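Local coordinates for S12 family peptidase (Streptomyces sp. 82F2, PDB 3WWX), which probably hydrolyses amide and peptide bonds of D-configured substrates as a serine amidohydrolase of the beta-lactamase-related S12 peptidase family, at residues 9-14 with 34-39; 23-28 with 324-329; 46-51 with 205-210. One frame throughout, in Å; residues are numbered along the deposited sequence.

The three contacts lie in the alpha/beta part of a beta-lactamase-type fold. Contact 1 lays helix 8-19 on the edge strand 36-41 of the large antiparallel sheet, and contact 2 pairs the next strand, 24-31, with 320-326. Their centres are about 11 Å apart, and they share backbone and side-chain bonds such as G38 N to A27 O and R35 NH1 to Q28 OE1. Contact 3, whose centre is about 10 Å from that of contact 2 and about 17 Å from that of contact 1, brings two loops together beside the sheet. N327 ND2 hydrogen-bonds P210 O between contacts 2 and 3. Segment 324-329 reaches the pocket itself, where D329 borders the bound octane 1,8-diamine.

Contact 1 of 3, residues 9-14 with 34-39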
ATOM      1  N   ALA A   9     -15.168  -6.882 -19.664  1.00 17.78           N
ATOM      2  CA  ALA A   9     -13.927  -6.200 -19.998  1.00 17.26           C
ATOM      3  C   ALA A   9     -12.879  -6.492 -18.927  1.00 14.55           C
ATOM      4  O   ALA A   9     -11.690  -6.647 -19.223  1.00 17.61           O
ATOM      5  CB  ALA A   9     -14.157  -4.714 -20.117  1.00 20.93           C
ATOM      6  N   THR A  10     -13.322  -6.550 -17.679  1.00 16.44           N
ATOM      7  CA  THR A  10     -12.378  -6.773 -16.585  1.00 14.72           C
ATOM      8  C   THR A  10     -11.827  -8.194 -16.656  1.00 14.87           C
ATOM      9  O   THR A  10     -10.631  -8.398 -16.466  1.00 14.32           O
ATOM     10  CB  THR A  10     -13.036  -6.493 -15.258  1.00 13.96           C
ATOM     11  OG1 THR A  10     -13.718  -5.239 -15.360  1.00 15.23           O
ATOM     12  CG2 THR A  10     -11.980  -6.407 -14.131  1.00 13.99           C
ATOM     13  N   GLN A  11     -12.690  -9.157 -16.947  1.00 16.26           N
ATOM     14  CA  GLN A  11     -12.265 -10.540 -17.191  1.00 16.09           C
ATOM     15  C   GLN A  11     -11.223 -10.596 -18.308  1.00 17.09           C
ATOM     16  O   GLN A  11     -10.179 -11.242 -18.180  1.00 17.21           O
ATOM     17  CB  GLN A  11     -13.476 -11.401 -17.541  1.00 18.63           C
ATOM     18  CG  GLN A  11     -13.138 -12.869 -17.794  1.00 17.73           C
ATOM     19  CD  GLN A  11     -12.566 -13.555 -16.562  1.00 17.42           C
ATOM     20  OE1 GLN A  11     -13.127 -13.452 -15.466  1.00 18.63           O
ATOM     21  NE2 GLN A  11     -11.466 -14.287 -16.744  1.00 19.31           N
ATOM     22  N   GLN A  12     -11.484  -9.889 -19.400  1.00 18.59           N
ATOM     23  CA  GLN A  12     -10.550  -9.816 -20.508  1.00 19.96           C
ATOM     24  C   GLN A  12      -9.191  -9.277 -20.062  1.00 17.85           C
ATOM     25  O   GLN A  12      -8.142  -9.732 -20.514  1.00 19.52           O
ATOM     26  CB  GLN A  12     -11.156  -8.905 -21.581  1.00 21.76           C
ATOM     27  CG  GLN A  12     -10.718  -9.117 -22.997  1.00 35.05           C
ATOM     28  CD  GLN A  12     -11.649  -8.390 -23.962  1.00 43.72           C
ATOM     29  OE1 GLN A  12     -12.870  -8.500 -23.853  1.00 41.61           O
ATOM     30  NE2 GLN A  12     -11.078  -7.618 -24.882  1.00 49.47           N
ATOM     31  N   ALA A  13      -9.208  -8.285 -19.168  1.00 17.01           N
ATOM     32  CA  ALA A  13      -7.983  -7.656 -18.697  1.00 16.11           C
ATOM     33  C   ALA A  13      -7.175  -8.612 -17.806  1.00 14.84           C
ATOM     34  O   ALA A  13      -5.955  -8.595 -17.826  1.00 16.40           O
ATOM     35  CB  ALA A  13      -8.296  -6.356 -17.952  1.00 15.24           C
ATOM     36  N   LEU A  14      -7.866  -9.452 -17.056  1.00 13.62           N
ATOM     37  CA  LEU A  14      -7.183 -10.501 -16.303  1.00 14.52           C
ATOM     38  C   LEU A  14      -6.518 -11.485 -17.263  1.00 15.34           C
ATOM     39  O   LEU A  14      -5.370 -11.905 -17.047  1.00 16.07           O
ATOM     40  CB  LEU A  14      -8.149 -11.261 -15.404  1.00 13.72           C
ATOM     41  CG  LEU A  14      -8.837 -10.460 -14.286  1.00 14.57           C
ATOM     42  CD1 LEU A  14      -9.763 -11.332 -13.493  1.00 14.56           C
ATOM     43  CD2 LEU A  14      -7.798  -9.801 -13.377  1.00 13.45           C
ATOM     44  N   ASP A  34     -23.822  -5.875  -6.069  1.00 18.54           N
ATOM     45  CA  ASP A  34     -23.655  -7.172  -6.761  1.00 20.25           C
ATOM     46  C   ASP A  34     -22.191  -7.472  -7.106  1.00 18.70           C
ATOM     47  O   ASP A  34     -21.712  -7.172  -8.189  1.00 18.69           O
ATOM     48  CB  ASP A  34     -24.552  -7.261  -8.004  1.00 23.76           C
ATOM     49  CG  ASP A  34     -26.005  -6.989  -7.672  1.00 26.13           C
ATOM     50  OD1 ASP A  34     -26.537  -7.667  -6.768  1.00 26.44           O
ATOM     51  OD2 ASP A  34     -26.589  -6.058  -8.268  1.00 27.85           O
ATOM     52  N   ARG A  35     -21.504  -8.082  -6.148  1.00 23.19           N
ATOM     53  CA  ARG A  35     -20.068  -8.334  -6.258  1.00 20.38           C
ATOM     54  C   ARG A  35     -19.742  -9.423  -7.282  1.00 19.83           C
ATOM     55  O   ARG A  35     -20.276 -10.526  -7.203  1.00 27.81           O
ATOM     56  CB  ARG A  35     -19.517  -8.709  -4.879  1.00 23.39           C
ATOM     57  CG  ARG A  35     -17.977  -8.795  -4.788  1.00 20.82           C
ATOM     58  CD  ARG A  35     -17.543  -8.919  -3.323  1.00 18.20           C
ATOM     59  NE  ARG A  35     -18.267  -9.997  -2.645  1.00 22.00           N
ATOM     60  CZ  ARG A  35     -17.873 -11.271  -2.567  1.00 26.59           C
ATOM     61  NH1 ARG A  35     -16.716 -11.679  -3.091  1.00 23.43           N
ATOM     62  NH2 ARG A  35     -18.641 -12.150  -1.935  1.00 29.56           N
ATOM     63  N   TRP A  36     -18.840  -9.097  -8.212  1.00 15.05           N
ATOM     64  CA  TRP A  36     -18.337  -9.993  -9.249  1.00 14.09           C
ATOM     65  C   TRP A  36     -16.943 -10.487  -8.879  1.00 16.95           C
ATOM     66  O   TRP A  36     -16.162  -9.734  -8.300  1.00 15.10           O
ATOM     67  CB  TRP A  36     -18.240  -9.237 -10.564  1.00 16.24           C
ATOM     68  CG  TRP A  36     -17.411  -9.902 -11.636  1.00 16.71           C
ATOM     69  CD1 TRP A  36     -17.833 -10.846 -12.538  1.00 19.44           C
ATOM     70  CD2 TRP A  36     -16.032  -9.656 -11.940  1.00 14.78           C
ATOM     71  NE1 TRP A  36     -16.807 -11.202 -13.366  1.00 18.42           N
ATOM     72  CE2 TRP A  36     -15.689 -10.479 -13.034  1.00 17.73           C
ATOM     73  CE3 TRP A  36     -15.052  -8.813 -11.401  1.00 16.88           C
ATOM     74  CZ2 TRP A  36     -14.417 -10.493 -13.584  1.00 19.24           C
ATOM     75  CZ3 TRP A  36     -13.788  -8.831 -11.952  1.00 17.26           C
ATOM     76  CH2 TRP A  36     -13.480  -9.661 -13.031  1.00 18.96           C
ATOM     77  N   THR A  37     -16.643 -11.739  -9.228  1.00 13.97           N
ATOM     78  CA  THR A  37     -15.334 -12.338  -8.993  1.00 13.76           C
ATOM     79  C   THR A  37     -14.831 -12.935 -10.297  1.00 16.55           C
ATOM     80  O   THR A  37     -15.558 -13.657 -11.000  1.00 16.26           O
ATOM     81  CB  THR A  37     -15.404 -13.440  -7.932  1.00 12.63           C
ATOM     82  OG1 THR A  37     -15.837 -12.910  -6.676  1.00 15.56           O
ATOM     83  CG2 THR A  37     -14.031 -14.104  -7.743  1.00 16.07           C
ATOM     84  N   GLY A  38     -13.589 -12.634 -10.634  1.00 13.90           N
ATOM     85  CA  GLY A  38     -12.971 -13.148 -11.835  1.00 13.93           C
ATOM     86  C   GLY A  38     -11.571 -13.667 -11.591  1.00 15.39           C
ATOM     87  O   GLY A  38     -10.835 -13.142 -10.748  1.00 13.77           O
ATOM     88  N   THR A  39     -11.198 -14.706 -12.335  1.00 13.64           N
ATOM     89  CA  THR A  39      -9.854 -15.253 -12.311  1.00 13.40           C
ATOM     90  C   THR A  39      -9.396 -15.578 -13.713  1.00 15.87           C
ATOM     91  O   THR A  39     -10.231 -15.861 -14.590  1.00 15.88           O
ATOM     92  CB  THR A  39      -9.772 -16.552 -11.480  1.00 16.08           C
ATOM     93  OG1 THR A  39     -10.736 -17.493 -11.972  1.00 19.01           O
ATOM     94  CG2 THR A  39     -10.054 -16.285 -10.019  1.00 15.10           C
TER
HETATM   95  O   HOH W   1     -13.462 -15.842 -13.971  1.00 20.44           O
HETATM   96  O   HOH W   2     -15.925 -13.288 -15.458  1.00 27.71           O
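Q11 and L14 of helix 9-14 face G38 and T39 of strand 36-39, with the two short axes 8.1 Å apart at closest and running in nearly the same direction, 25° from parallel. This is helix-on-sheet packing at the edge of the antiparallel sheet of the beta-lactamase fold, where the N-terminal helix covers the outermost strand 36-41 and its neighbour 24-31.

The polar part belongs to Q11. Its chain leaves anti to the backbone N and bends at chi2 (63°), and the amide at its end meets the strand with both of its polar atoms. NE2 donates to T39 O at 2.9 Å in an almost straight bond (175°); the acceptor lies in the amide plane of Q11, whereas the donor stands well above the carbonyl plane of T39. NE2 also bonds E15, one helical turn on. OE1 accepts from two waters, each 2.8 Å from it. One of them accepts the backbone N-H of T39 at 3.0 Å, the other lies at the in-plane edge of the indole and accepts the N-H of W36 NE1 at 3.1 Å. A glutamine suits this place because one flat group can donate and accept at once.

Apolar contacts sit beside this network. T10 turns its hydroxyl to E341 and its methyl CG2 to the indole, 3.7 Å from W36 CZ3, while L14 CD1 lies 4.1 Å from W36 CH2. The broad indole lies between helix and strand, touching T10 and L14, and is also stacked with H7. G38 has no side chain where Q11 and the indole converge, and its N lies over one face of the W36 ring, offset toward the rim. The same L14 CD1 also comes to 3.5 Å from G38 O.

Contact 2 of 3, residues 23-28 with 324-329; sequences PGAVAQ and GNFNAD. With DIA (octane 1,8-diamine), chain B.
N327 OD1 accepts the backbone N-H of G24 at 2.8 Å, the donor tilted 29° from the carbonyl plane. The side chain can reach back because CG stands between the backbone N and the carbonyl carbon (chi1 66°); ND2 bonds P210 O, so both amide ends are used. N327 N adds a weak bond to G24 O at 3.3 Å, and R43 also bonds G24 O. Beyond them the strands pair regularly, V26 N giving to N325 O at 3.0 Å and N325 N to V26 O at 2.8 Å. These antiparallel strands, 24-31 and 320-326, join the N-terminal hairpin to the later strands of the beta-lactamase-type sheet. A27 CA and G324 CA, a non-hydrogen-bonded pair, come within 3.9 Å; a side chain on G324 would strike V26 O and A27 CB. On one face A25 CB touches F326 CD1 at 3.8 Å, under helix 8-19. On the other face V26 CG1 packs on N325 CB, while the N325 amide is bonded by R43, S308 and S310. Past the strand end, P23 CD rests on A328 CB at 3.6 Å. D329 then lines the ligand pocket, OD2 bonding S213 and G307 and lying 3.5 Å from C2 of the diamine.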
ATOM      1  N   PRO A  23       1.230 -15.820 -13.772  1.00 13.28           N
ATOM      2  CA  PRO A  23       0.688 -17.183 -13.651  1.00 13.72           C
ATOM      3  C   PRO A  23      -0.785 -17.252 -13.254  1.00 15.25           C
ATOM      4  O   PRO A  23      -1.522 -18.099 -13.754  1.00 15.21           O
ATOM      5  CB  PRO A  23       1.600 -17.822 -12.587  1.00 14.77           C
ATOM      6  CG  PRO A  23       2.915 -17.124 -12.791  1.00 11.89           C
ATOM      7  CD  PRO A  23       2.500 -15.680 -13.042  1.00 13.51           C
ATOM      8  N   GLY A  24      -1.223 -16.372 -12.356  1.00 12.63           N
ATOM      9  CA  GLY A  24      -2.598 -16.350 -11.927  1.00 12.45           C
ATOM     10  C   GLY A  24      -3.026 -14.950 -11.517  1.00 12.43           C
ATOM     11  O   GLY A  24      -2.350 -14.295 -10.713  1.00 12.18           O
ATOM     12  N   ALA A  25      -4.147 -14.499 -12.077  1.00 12.83           N
ATOM     13  CA  ALA A  25      -4.696 -13.174 -11.831  1.00 11.95           C
ATOM     14  C   ALA A  25      -6.077 -13.307 -11.222  1.00 11.98           C
ATOM     15  O   ALA A  25      -6.869 -14.162 -11.612  1.00 13.05           O
ATOM     16  CB  ALA A  25      -4.774 -12.398 -13.138  1.00 13.28           C
ATOM     17  N   VAL A  26      -6.377 -12.461 -10.244  1.00 10.29           N
ATOM     18  CA  VAL A  26      -7.700 -12.429  -9.626  1.00 11.29           C
ATOM     19  C   VAL A  26      -8.152 -10.990  -9.439  1.00 11.75           C
ATOM     20  O   VAL A  26      -7.335 -10.102  -9.169  1.00 11.42           O
ATOM     21  CB  VAL A  26      -7.708 -13.156  -8.247  1.00 12.07           C
ATOM     22  CG1 VAL A  26      -6.625 -12.604  -7.316  1.00 10.26           C
ATOM     23  CG2 VAL A  26      -9.071 -13.097  -7.580  1.00 12.61           C
ATOM     24  N   ALA A  27      -9.455 -10.756  -9.586  1.00 12.41           N
ATOM     25  CA  ALA A  27     -10.051  -9.471  -9.227  1.00 11.59           C
ATOM     26  C   ALA A  27     -11.472  -9.691  -8.781  1.00 13.17           C
ATOM     27  O   ALA A  27     -12.108 -10.699  -9.125  1.00 11.82           O
ATOM     28  CB  ALA A  27     -10.006  -8.482 -10.390  1.00 12.09           C
ATOM     29  N   GLN A  28     -11.938  -8.776  -7.943  1.00 11.70           N
ATOM     30  CA  GLN A  28     -13.345  -8.673  -7.621  1.00 11.04           C
ATOM     31  C   GLN A  28     -13.757  -7.232  -7.785  1.00 10.58           C
ATOM     32  O   GLN A  28     -12.941  -6.325  -7.639  1.00 10.47           O
ATOM     33  CB  GLN A  28     -13.636  -9.129  -6.201  1.00 11.04           C
ATOM     34  CG  GLN A  28     -13.420 -10.613  -5.958  1.00 10.47           C
ATOM     35  CD  GLN A  28     -13.698 -11.007  -4.517  1.00 10.68           C
ATOM     36  OE1 GLN A  28     -14.467 -10.336  -3.818  1.00 12.45           O
ATOM     37  NE2 GLN A  28     -13.078 -12.088  -4.053  1.00 12.75           N
ATOM     38  N   GLY A 324      -7.719  -6.415  -6.736  1.00 10.23           N
ATOM     39  CA  GLY A 324      -7.194  -7.622  -7.354  1.00  9.49           C
ATOM     40  C   GLY A 324      -5.704  -7.775  -7.198  1.00  9.58           C
ATOM     41  O   GLY A 324      -5.033  -6.941  -6.598  1.00  9.66           O
ATOM     42  N   ASN A 325      -5.184  -8.836  -7.809  1.00  9.97           N
ATOM     43  CA  ASN A 325      -3.795  -9.231  -7.603  1.00 10.32           C
ATOM     44  C   ASN A 325      -3.248 -10.033  -8.769  1.00 10.11           C
ATOM     45  O   ASN A 325      -3.951 -10.902  -9.321  1.00 10.67           O
ATOM     46  CB  ASN A 325      -3.675 -10.056  -6.311  1.00  9.22           C
ATOM     47  CG  ASN A 325      -2.230 -10.419  -5.979  1.00 10.21           C
ATOM     48  OD1 ASN A 325      -1.779 -11.548  -6.198  1.00  9.77           O
ATOM     49  ND2 ASN A 325      -1.484  -9.456  -5.457  1.00  9.27           N
ATOM     50  N   PHE A 326      -1.991  -9.761  -9.099  1.00  9.20           N
ATOM     51  CA  PHE A 326      -1.191 -10.609  -9.973  1.00 10.28           C
ATOM     52  C   PHE A 326      -0.116 -11.263  -9.123  1.00  9.90           C
ATOM     53  O   PHE A 326       0.535 -10.586  -8.322  1.00 10.50           O
ATOM     54  CB  PHE A 326      -0.475  -9.773 -11.041  1.00 11.25           C
ATOM     55  CG  PHE A 326      -1.386  -8.942 -11.919  1.00 10.38           C
ATOM     56  CD1 PHE A 326      -2.666  -9.357 -12.232  1.00 12.33           C
ATOM     57  CD2 PHE A 326      -0.916  -7.768 -12.457  1.00 13.52           C
ATOM     58  CE1 PHE A 326      -3.475  -8.591 -13.057  1.00 13.77           C
ATOM     59  CE2 PHE A 326      -1.720  -6.989 -13.298  1.00 14.27           C
ATOM     60  CZ  PHE A 326      -2.996  -7.415 -13.592  1.00 12.39           C
ATOM     61  N   ASN A 327       0.141 -12.560  -9.339  1.00  9.65           N
ATOM     62  CA  ASN A 327       1.163 -13.285  -8.564  1.00 10.50           C
ATOM     63  C   ASN A 327       2.502 -13.395  -9.302  1.00 10.84           C
ATOM     64  O   ASN A 327       3.292 -14.319  -9.059  1.00 11.53           O
ATOM     65  CB  ASN A 327       0.659 -14.649  -8.113  1.00 10.33           C
ATOM     66  CG  ASN A 327       0.419 -15.593  -9.259  1.00 10.45           C
ATOM     67  OD1 ASN A 327       0.472 -15.202 -10.427  1.00 11.60           O
ATOM     68  ND2 ASN A 327       0.179 -16.859  -8.926  1.00 11.97           N
ATOM     69  N   ALA A 328       2.758 -12.448 -10.195  1.00 12.43           N
ATOM     70  CA  ALA A 328       4.105 -12.229 -10.725  1.00 12.47           C
ATOM     71  C   ALA A 328       4.372 -10.760 -10.556  1.00 14.61           C
ATOM     72  O   ALA A 328       3.481  -9.928 -10.770  1.00 14.91           O
ATOM     73  CB  ALA A 328       4.193 -12.611 -12.178  1.00 16.04           C
ATOM     74  N   ASP A 329       5.592 -10.413 -10.199  1.00 14.74           N
ATOM     75  CA  ASP A 329       5.909  -9.006 -10.002  1.00 14.76           C
ATOM     76  C   ASP A 329       6.647  -8.394 -11.188  1.00 17.55           C
ATOM     77  O   ASP A 329       7.073  -7.241 -11.109  1.00 22.56           O
ATOM     78  CB  ASP A 329       6.665  -8.788  -8.695  1.00 15.46           C
ATOM     79  CG  ASP A 329       7.927  -9.615  -8.593  1.00 16.12           C
ATOM     80  OD1 ASP A 329       8.458 -10.073  -9.627  1.00 16.68           O
ATOM     81  OD2 ASP A 329       8.399  -9.803  -7.455  1.00 14.22           O
TER
HETATM   82  N1  DIA B 401      12.862  -7.977  -6.853  1.00 34.88           N
HETATM   83  C1  DIA B 401      12.333  -8.511  -5.641  1.00 27.45           C
HETATM   84  C2  DIA B 401      10.848  -8.345  -5.394  1.00 28.36           C
HETATM   85  C3  DIA B 401      10.256  -7.087  -5.939  1.00 28.24           C
HETATM   86  C4  DIA B 401       9.668  -6.108  -4.946  1.00 31.68           C
HETATM   87  C5  DIA B 401       8.213  -5.823  -5.208  1.00 33.32           C
HETATM   88  C6  DIA B 401       7.899  -5.448  -6.635  1.00 31.32           C
HETATM   89  C7  DIA B 401       6.424  -5.345  -6.863  1.00 31.80           C
HETATM   90  C8  DIA B 401       6.199  -4.752  -8.227  1.00 32.97           C
HETATM   91  N8  DIA B 401       4.887  -5.096  -8.651  1.00 34.07           N

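Contact 3 of 3, residues 46-51 with 205-210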
ATOM      1  N   ASP A  46     -11.070 -16.211  -4.289  1.00 12.00           N
ATOM      2  CA  ASP A  46     -10.952 -15.793  -2.894  1.00 11.91           C
ATOM      3  C   ASP A  46      -9.502 -15.836  -2.380  1.00 10.36           C
ATOM      4  O   ASP A  46      -9.259 -15.767  -1.165  1.00 10.59           O
ATOM      5  CB  ASP A  46     -11.849 -16.665  -2.029  1.00 14.34           C
ATOM      6  CG  ASP A  46     -13.326 -16.495  -2.382  1.00 17.68           C
ATOM      7  OD1 ASP A  46     -13.797 -15.346  -2.503  1.00 18.19           O
ATOM      8  OD2 ASP A  46     -14.010 -17.531  -2.560  1.00 24.63           O
ATOM      9  N   ASP A  47      -8.550 -15.933  -3.300  1.00 11.23           N
ATOM     10  CA  ASP A  47      -7.136 -15.991  -2.899  1.00  9.53           C
ATOM     11  C   ASP A  47      -6.750 -14.781  -2.058  1.00 10.42           C
ATOM     12  O   ASP A  47      -7.113 -13.619  -2.360  1.00 10.80           O
ATOM     13  CB  ASP A  47      -6.181 -16.095  -4.086  1.00 11.28           C
ATOM     14  CG  ASP A  47      -6.122 -17.497  -4.699  1.00  9.46           C
ATOM     15  OD1 ASP A  47      -6.803 -18.413  -4.180  1.00 13.55           O
ATOM     16  OD2 ASP A  47      -5.403 -17.641  -5.709  1.00 12.05           O
ATOM     17  N   ARG A  48      -5.987 -15.072  -1.018  1.00  9.90           N
ATOM     18  CA  ARG A  48      -5.408 -14.051  -0.160  1.00  9.07           C
ATOM     19  C   ARG A  48      -3.999 -13.778  -0.649  1.00 10.09           C
ATOM     20  O   ARG A  48      -3.304 -14.681  -1.125  1.00 11.40           O
ATOM     21  CB  ARG A  48      -5.427 -14.535   1.296  1.00 10.83           C
ATOM     22  CG  ARG A  48      -6.866 -14.774   1.788  1.00 12.55           C
ATOM     23  CD  ARG A  48      -7.032 -15.261   3.235  1.00 13.32           C
ATOM     24  NE  ARG A  48      -8.448 -15.520   3.473  1.00 15.59           N
ATOM     25  CZ  ARG A  48      -8.991 -15.880   4.636  1.00 18.62           C
ATOM     26  NH1 ARG A  48      -8.260 -16.015   5.706  1.00 17.68           N
ATOM     27  NH2 ARG A  48     -10.296 -16.089   4.715  1.00 23.46           N
ATOM     28  N   TYR A  49      -3.570 -12.535  -0.518  1.00  9.02           N
ATOM     29  CA  TYR A  49      -2.290 -12.105  -1.054  1.00  8.01           C
ATOM     30  C   TYR A  49      -1.719 -10.970  -0.232  1.00  8.56           C
ATOM     31  O   TYR A  49      -2.429 -10.273   0.509  1.00  8.62           O
ATOM     32  CB  TYR A  49      -2.435 -11.703  -2.532  1.00 10.09           C
ATOM     33  CG  TYR A  49      -3.643 -10.834  -2.866  1.00  9.88           C
ATOM     34  CD1 TYR A  49      -4.842 -11.400  -3.239  1.00  8.97           C
ATOM     35  CD2 TYR A  49      -3.572  -9.457  -2.821  1.00 10.27           C
ATOM     36  CE1 TYR A  49      -5.937 -10.622  -3.574  1.00  9.25           C
ATOM     37  CE2 TYR A  49      -4.673  -8.663  -3.131  1.00  9.41           C
ATOM     38  CZ  TYR A  49      -5.850  -9.253  -3.516  1.00  9.72           C
ATOM     39  OH  TYR A  49      -6.944  -8.469  -3.866  1.00 10.25           O
ATOM     40  N   ARG A  50      -0.410 -10.809  -0.348  1.00  8.80           N
ATOM     41  CA  ARG A  50       0.310  -9.712   0.268  1.00  8.84           C
ATOM     42  C   ARG A  50      -0.047  -8.434  -0.460  1.00  7.94           C
ATOM     43  O   ARG A  50       0.288  -8.274  -1.644  1.00  9.47           O
ATOM     44  CB  ARG A  50       1.808  -9.989   0.178  1.00  7.85           C
ATOM     45  CG  ARG A  50       2.227 -11.283   0.880  1.00  8.80           C
ATOM     46  CD  ARG A  50       3.755 -11.350   1.020  1.00  8.36           C
ATOM     47  NE  ARG A  50       4.180 -12.663   1.509  1.00  9.02           N
ATOM     48  CZ  ARG A  50       4.089 -13.050   2.778  1.00  8.05           C
ATOM     49  NH1 ARG A  50       3.668 -12.223   3.707  1.00  9.25           N
ATOM     50  NH2 ARG A  50       4.440 -14.276   3.122  1.00  9.49           N
ATOM     51  N   VAL A  51      -0.732  -7.513   0.211  1.00  8.49           N
ATOM     52  CA  VAL A  51      -1.226  -6.304  -0.460  1.00  8.05           C
ATOM     53  C   VAL A  51      -0.162  -5.217  -0.596  1.00  8.41           C
ATOM     54  O   VAL A  51      -0.413  -4.163  -1.191  1.00  8.80           O
ATOM     55  CB  VAL A  51      -2.474  -5.740   0.230  1.00  7.94           C
ATOM     56  CG1 VAL A  51      -3.504  -6.823   0.417  1.00 10.72           C
ATOM     57  CG2 VAL A  51      -2.130  -5.099   1.573  1.00  8.98           C
ATOM     58  N   PRO A 205      -1.967 -17.552   4.504  1.00 10.40           N
ATOM     59  CA  PRO A 205      -3.243 -18.215   4.812  1.00 10.92           C
ATOM     60  C   PRO A 205      -3.860 -18.814   3.567  1.00 11.65           C
ATOM     61  O   PRO A 205      -3.441 -18.513   2.438  1.00 14.18           O
ATOM     62  CB  PRO A 205      -4.120 -17.073   5.339  1.00 12.08           C
ATOM     63  CG  PRO A 205      -3.571 -15.846   4.590  1.00 14.20           C
ATOM     64  CD  PRO A 205      -2.088 -16.081   4.484  1.00 11.01           C
ATOM     65  N   GLU A 206      -4.844 -19.672   3.777  1.00 12.39           N
ATOM     66  CA  GLU A 206      -5.662 -20.199   2.708  1.00 12.29           C
ATOM     67  C   GLU A 206      -6.916 -19.360   2.553  1.00 12.85           C
ATOM     68  O   GLU A 206      -7.357 -18.724   3.502  1.00 15.40           O
ATOM     69  CB  GLU A 206      -6.135 -21.605   3.056  1.00 16.77           C
ATOM     70  CG  GLU A 206      -5.053 -22.590   3.318  1.00 17.97           C
ATOM     71  CD  GLU A 206      -4.168 -22.801   2.142  1.00 20.81           C
ATOM     72  OE1 GLU A 206      -2.936 -22.849   2.344  1.00 27.67           O
ATOM     73  OE2 GLU A 206      -4.699 -22.913   1.008  1.00 25.24           O
ATOM     74  N   PRO A 207      -7.489 -19.355   1.336  1.00 13.71           N
ATOM     75  CA  PRO A 207      -6.881 -19.873   0.118  1.00 12.87           C
ATOM     76  C   PRO A 207      -5.808 -18.926  -0.407  1.00 10.91           C
ATOM     77  O   PRO A 207      -5.888 -17.719  -0.205  1.00 12.79           O
ATOM     78  CB  PRO A 207      -8.061 -19.946  -0.862  1.00 14.58           C
ATOM     79  CG  PRO A 207      -9.116 -19.128  -0.293  1.00 16.09           C
ATOM     80  CD  PRO A 207      -8.770 -18.692   1.062  1.00 14.69           C
ATOM     81  N   SER A 208      -4.797 -19.486  -1.050  1.00 13.39           N
ATOM     82  CA  SER A 208      -3.810 -18.666  -1.722  1.00 13.07           C
ATOM     83  C   SER A 208      -3.158 -19.473  -2.816  1.00 13.79           C
ATOM     84  O   SER A 208      -3.104 -20.711  -2.742  1.00 18.23           O
ATOM     85  CB  SER A 208      -2.784 -18.156  -0.713  1.00 14.49           C
ATOM     86  OG  SER A 208      -2.138 -19.242  -0.071  1.00 16.85           O
ATOM     87  N   SER A 209      -2.691 -18.787  -3.845  1.00 11.84           N
ATOM     88  CA  SER A 209      -1.835 -19.366  -4.847  1.00 11.37           C
ATOM     89  C   SER A 209      -0.400 -18.946  -4.538  1.00 11.01           C
ATOM     90  O   SER A 209      -0.177 -18.028  -3.753  1.00 12.03           O
ATOM     91  CB  SER A 209      -2.255 -18.851  -6.227  1.00 12.15           C
ATOM     92  OG  SER A 209      -3.547 -19.339  -6.573  1.00 14.03           O
ATOM     93  N   PRO A 210       0.578 -19.577  -5.190  1.00 11.76           N
ATOM     94  CA  PRO A 210       1.962 -19.158  -4.967  1.00 10.50           C
ATOM     95  C   PRO A 210       2.210 -17.734  -5.463  1.00 11.32           C
ATOM     96  O   PRO A 210       1.418 -17.191  -6.245  1.00 10.74           O
ATOM     97  CB  PRO A 210       2.777 -20.154  -5.799  1.00 14.25           C
ATOM     98  CG  PRO A 210       1.877 -21.327  -6.012  1.00 14.09           C
ATOM     99  CD  PRO A 210       0.500 -20.733  -6.100  1.00 13.42           C
TER
HETATM  100  O   HOH W   3      -2.674 -15.806  -3.544  1.00 10.85           O
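D47 and R48 supply the direct hydrogen bonds from segment 46-51 to segment 205-210. R48 N gives its hydrogen to P207 O at 2.8 Å (164°), and the same carbonyl oxygen lies 3.4 Å from D47 CA in a CA-H...O contact. D47 works through its carboxylate: S209 OG donates to OD2 at 2.7 Å, arriving on the syn side, 30° out of the carboxylate plane. R43 NE, in a salt bridge, and G44 N hold the same oxygen, so three donors grip it; a carboxylate suits a place with so many N-H and O-H groups, and they would be expected to favour its charged form. Within segment 205-210, S208 OG donates to P205 O at 2.9 Å, a bond that spans the cis E206-P207 peptide.

Water continues the bonding. One molecule accepts from S209 N at 3.0 Å and lies 2.7 Å from R48 O, bridging the two backbones.

The touching parts are loops near the surface of the beta-lactamase-type fold. Segment 46-51 includes the short strand 49-50, paired with 241-242, and the chain after it carries Ser-Ile-Thr-Lys, which matches the Ser-X-X-Lys signature of serine beta-lactamases and S12 peptidases. Segment 205-210 precedes strand 212-213.

Prolines and the long arginine make most of the van der Waals contacts, the rigid proline rings offering apolar edges to the arginine methylenes. The R48 chain is extended from CG to NE (chi2 -180°), which carries its methylenes across P205, CD lying 3.8 Å from P205 CG. At its end E206 O stands over one face of the guanidinium, offset toward the rim. P207 sets CG 3.5 Å from D46 O, while S208 CB rests against R48 O.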